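Local coordinates for protein mitochondrial enolase superfamily member 1 (Homo sapiens, PDB 4A35) that dehydrates L-fuconate to 2-keto-3-deoxy-L-fuconate in the breakdown of L-fucose, using magnesium to stabilise the enediolate intermediate, at residues S341-A346 and I371-S376. Numbering follows the deposited sequence.
With EDO (1,2-ethanediol), chain G.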
ATOM      1  N   SER A 341     -15.810  -7.083   7.346  1.00 14.76           N
ATOM      2  CA  SER A 341     -14.842  -7.455   8.417  1.00 14.83           C
ATOM      3  C   SER A 341     -14.499  -6.231   9.282  1.00 18.71           C
ATOM      4  O   SER A 341     -14.354  -6.367  10.504  1.00 18.15           O
ATOM      5  CB  SER A 341     -13.572  -8.073   7.823  1.00 16.85           C
ATOM      6  OG  SER A 341     -12.667  -7.178   7.193  1.00 18.04           O
ATOM      7  N   VAL A 342     -14.441  -5.031   8.651  1.00 17.18           N
ATOM      8  CA  VAL A 342     -14.089  -3.800   9.375  1.00 16.79           C
ATOM      9  C   VAL A 342     -15.326  -3.359  10.183  1.00 18.87           C
ATOM     10  O   VAL A 342     -15.173  -2.953  11.321  1.00 17.57           O
ATOM     11  CB  VAL A 342     -13.550  -2.726   8.401  1.00 18.93           C
ATOM     12  CG1 VAL A 342     -13.351  -1.373   9.118  1.00 17.72           C
ATOM     13  CG2 VAL A 342     -12.200  -3.177   7.800  1.00 17.34           C
ATOM     14  N   LEU A 343     -16.555  -3.413   9.607  1.00 16.22           N
ATOM     15  CA  LEU A 343     -17.758  -3.094  10.410  1.00 16.91           C
ATOM     16  C   LEU A 343     -17.816  -3.987  11.658  1.00 19.71           C
ATOM     17  O   LEU A 343     -18.180  -3.542  12.754  1.00 17.52           O
ATOM     18  CB  LEU A 343     -19.058  -3.321   9.577  1.00 17.79           C
ATOM     19  CG  LEU A 343     -19.260  -2.328   8.435  1.00 19.77           C
ATOM     20  CD1 LEU A 343     -20.453  -2.777   7.556  1.00 20.57           C
ATOM     21  CD2 LEU A 343     -19.474  -0.887   8.998  1.00 19.25           C
ATOM     22  N   LEU A 344     -17.563  -5.283  11.460  1.00 14.95           N
ATOM     23  CA  LEU A 344     -17.613  -6.230  12.597  1.00 15.10           C
ATOM     24  C   LEU A 344     -16.510  -5.951  13.635  1.00 17.39           C
ATOM     25  O   LEU A 344     -16.799  -5.960  14.832  1.00 19.07           O
ATOM     26  CB  LEU A 344     -17.543  -7.683  12.099  1.00 15.68           C
ATOM     27  CG  LEU A 344     -18.795  -8.177  11.341  1.00 18.31           C
ATOM     28  CD1 LEU A 344     -18.441  -9.425  10.508  1.00 18.66           C
ATOM     29  CD2 LEU A 344     -19.959  -8.426  12.319  1.00 17.83           C
ATOM     30  N   MET A 345     -15.320  -5.584  13.205  1.00 13.15           N
ATOM     31  CA  MET A 345     -14.261  -5.232  14.176  1.00 13.81           C
ATOM     32  C   MET A 345     -14.621  -3.952  14.949  1.00 16.28           C
ATOM     33  O   MET A 345     -14.462  -3.908  16.152  1.00 16.37           O
ATOM     34  CB  MET A 345     -12.897  -5.021  13.484  1.00 14.60           C
ATOM     35  CG  MET A 345     -12.213  -6.343  13.062  1.00 16.65           C
ATOM     36  SD  MET A 345     -10.495  -6.072  12.572  1.00 18.62           S
ATOM     37  CE  MET A 345     -10.740  -5.046  11.065  1.00 16.22           C
ATOM     38  N   ALA A 346     -15.184  -2.915  14.247  1.00 16.48           N
ATOM     39  CA  ALA A 346     -15.536  -1.643  14.893  1.00 14.71           C
ATOM     40  C   ALA A 346     -16.604  -1.898  15.974  1.00 18.67           C
ATOM     41  O   ALA A 346     -16.527  -1.313  17.042  1.00 17.43           O
ATOM     42  CB  ALA A 346     -16.080  -0.675  13.831  1.00 15.74           C
ATOM     43  N   ILE A 371     -26.294   1.282   6.047  1.00 16.07           N
ATOM     44  CA  ILE A 371     -27.670   0.905   6.347  1.00 15.43           C
ATOM     45  C   ILE A 371     -27.634  -0.537   6.928  1.00 18.83           C
ATOM     46  O   ILE A 371     -28.295  -0.816   7.922  1.00 18.90           O
ATOM     47  CB  ILE A 371     -28.575   1.086   5.130  1.00 17.16           C
ATOM     48  CG1 ILE A 371     -28.817   2.624   4.885  1.00 16.08           C
ATOM     49  CG2 ILE A 371     -29.901   0.295   5.259  1.00 17.29           C
ATOM     50  CD1 ILE A 371     -29.347   2.908   3.519  1.00 18.12           C
ATOM     51  N   PHE A 372     -26.866  -1.439   6.264  1.00 17.19           N
ATOM     52  CA  PHE A 372     -26.674  -2.806   6.768  1.00 17.84           C
ATOM     53  C   PHE A 372     -26.072  -2.764   8.197  1.00 19.93           C
ATOM     54  O   PHE A 372     -26.582  -3.460   9.083  1.00 21.07           O
ATOM     55  CB  PHE A 372     -25.830  -3.681   5.819  1.00 19.11           C
ATOM     56  CG  PHE A 372     -25.300  -4.936   6.513  1.00 19.93           C
ATOM     57  CD1 PHE A 372     -26.150  -6.004   6.803  1.00 21.49           C
ATOM     58  CD2 PHE A 372     -23.965  -5.014   6.935  1.00 22.18           C
ATOM     59  CE1 PHE A 372     -25.665  -7.153   7.460  1.00 20.42           C
ATOM     60  CE2 PHE A 372     -23.503  -6.135   7.649  1.00 23.38           C
ATOM     61  CZ  PHE A 372     -24.358  -7.205   7.891  1.00 21.30           C
ATOM     62  N   ASP A 373     -25.062  -1.899   8.420  1.00 16.89           N
ATOM     63  CA  ASP A 373     -24.436  -1.762   9.734  1.00 16.97           C
ATOM     64  C   ASP A 373     -25.528  -1.455  10.805  1.00 20.16           C
ATOM     65  O   ASP A 373     -25.577  -2.114  11.859  1.00 18.93           O
ATOM     66  CB  ASP A 373     -23.359  -0.664   9.733  1.00 17.08           C
ATOM     67  CG  ASP A 373     -22.768  -0.518  11.108  1.00 21.20           C
ATOM     68  OD1 ASP A 373     -22.123  -1.475  11.570  1.00 21.23           O
ATOM     69  OD2 ASP A 373     -23.051   0.515  11.776  1.00 22.63           O
ATOM     70  N   TYR A 374     -26.346  -0.416  10.555  1.00 17.29           N
ATOM     71  CA  TYR A 374     -27.408  -0.049  11.497  1.00 17.17           C
ATOM     72  C   TYR A 374     -28.397  -1.182  11.766  1.00 23.04           C
ATOM     73  O   TYR A 374     -28.729  -1.465  12.929  1.00 21.29           O
ATOM     74  CB  TYR A 374     -28.208   1.187  11.005  1.00 17.49           C
ATOM     75  CG  TYR A 374     -29.344   1.555  11.951  1.00 17.67           C
ATOM     76  CD1 TYR A 374     -29.084   2.053  13.224  1.00 18.90           C
ATOM     77  CD2 TYR A 374     -30.676   1.356  11.585  1.00 18.18           C
ATOM     78  CE1 TYR A 374     -30.120   2.358  14.106  1.00 20.15           C
ATOM     79  CE2 TYR A 374     -31.724   1.666  12.461  1.00 18.65           C
ATOM     80  CZ  TYR A 374     -31.442   2.172  13.711  1.00 20.01           C
ATOM     81  OH  TYR A 374     -32.481   2.455  14.568  1.00 20.17           O
ATOM     82  N   ILE A 375     -28.929  -1.789  10.693  1.00 19.51           N
ATOM     83  CA  ILE A 375     -29.950  -2.826  10.840  1.00 19.65           C
ATOM     84  C   ILE A 375     -29.376  -4.108  11.514  1.00 21.42           C
ATOM     85  O   ILE A 375     -30.037  -4.681  12.374  1.00 18.94           O
ATOM     86  CB  ILE A 375     -30.611  -3.161   9.484  1.00 22.09           C
ATOM     87  CG1 ILE A 375     -31.396  -1.935   8.933  1.00 22.89           C
ATOM     88  CG2 ILE A 375     -31.509  -4.416   9.607  1.00 21.04           C
ATOM     89  CD1 ILE A 375     -31.784  -2.076   7.424  1.00 19.41           C
ATOM     90  N   SER A 376     -28.172  -4.548  11.091  1.00 20.32           N
ATOM     91  CA  SER A 376     -27.689  -5.871  11.497  1.00 18.16           C
ATOM     92  C   SER A 376     -26.429  -5.924  12.350  1.00 20.26           C
ATOM     93  O   SER A 376     -26.091  -7.033  12.812  1.00 20.97           O
ATOM     94  CB  SER A 376     -27.446  -6.714  10.238  1.00 19.89           C
ATOM     95  OG  SER A 376     -28.640  -6.920   9.494  1.00 23.46           O
TER
HETATM   96  C1  EDO G1450     -31.549   3.927  17.904  1.00 25.15           C
HETATM   97  O1  EDO G1450     -31.538   2.843  16.998  1.00 24.94           O
HETATM   98  C2  EDO G1450     -30.692   5.099  17.409  1.00 27.32           C
HETATM   99  O2  EDO G1450     -29.361   4.890  17.829  1.00 24.39           O
HETATM  100  O   HOH W   1     -20.114  -1.366  13.324  1.00 19.07           O
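Leu343 meets the Phe372 ring at its edge rather than over a face: the methyl CD1 lies near the ring plane, 4.2 Å from Phe372 CD2. The other aromatic ring, Tyr374, takes no part in the contact between 341-346 and 371-376; O1 of a bound ethanediol lies in plane at its edge, with Tyr374 OH and ethanediol O1 2.6 Å apart in a hydrogen bond. The ethanediol, probably from the crystallisation liquor, also binds Leu381 N; the tyrosine side chain touches Gln182 and Met183 of helix 176-186. A phenylalanine here would probably leave ethanediol O1 without its phenolic mate.

Between the two segments the main meeting is of leucine with carboxylate. The two methyls of Leu343 divide the work: CD1 goes to Phe372, while CD2 comes within 3.7 Å of Asp373 OD1 and also touches the aspartate CB. The CB of Asp373 points toward 341-346, and CG is anti to the backbone N (chi1 178°). No direct hydrogen bond joins the two segments; one water links them, donating to Leu343 O (3.0 Å) and to Asp373 OD1 (2.7 Å).

The other carboxylate oxygen, OD2, is hydrogen-bonded to Ser378 OG, which, with the water on OD1, probably fixes the rotation of the group. Asp373 also belongs, with Tyr188 and Ser380, to a magnesium site distinct from that of Asp251, Glu277 and Glu306. The contact thus joins two helices of the enolase-type barrel domain through a thin apolar patch and a water bridge, and the nearby magnesium is likely to hold this buried carboxylate ionised.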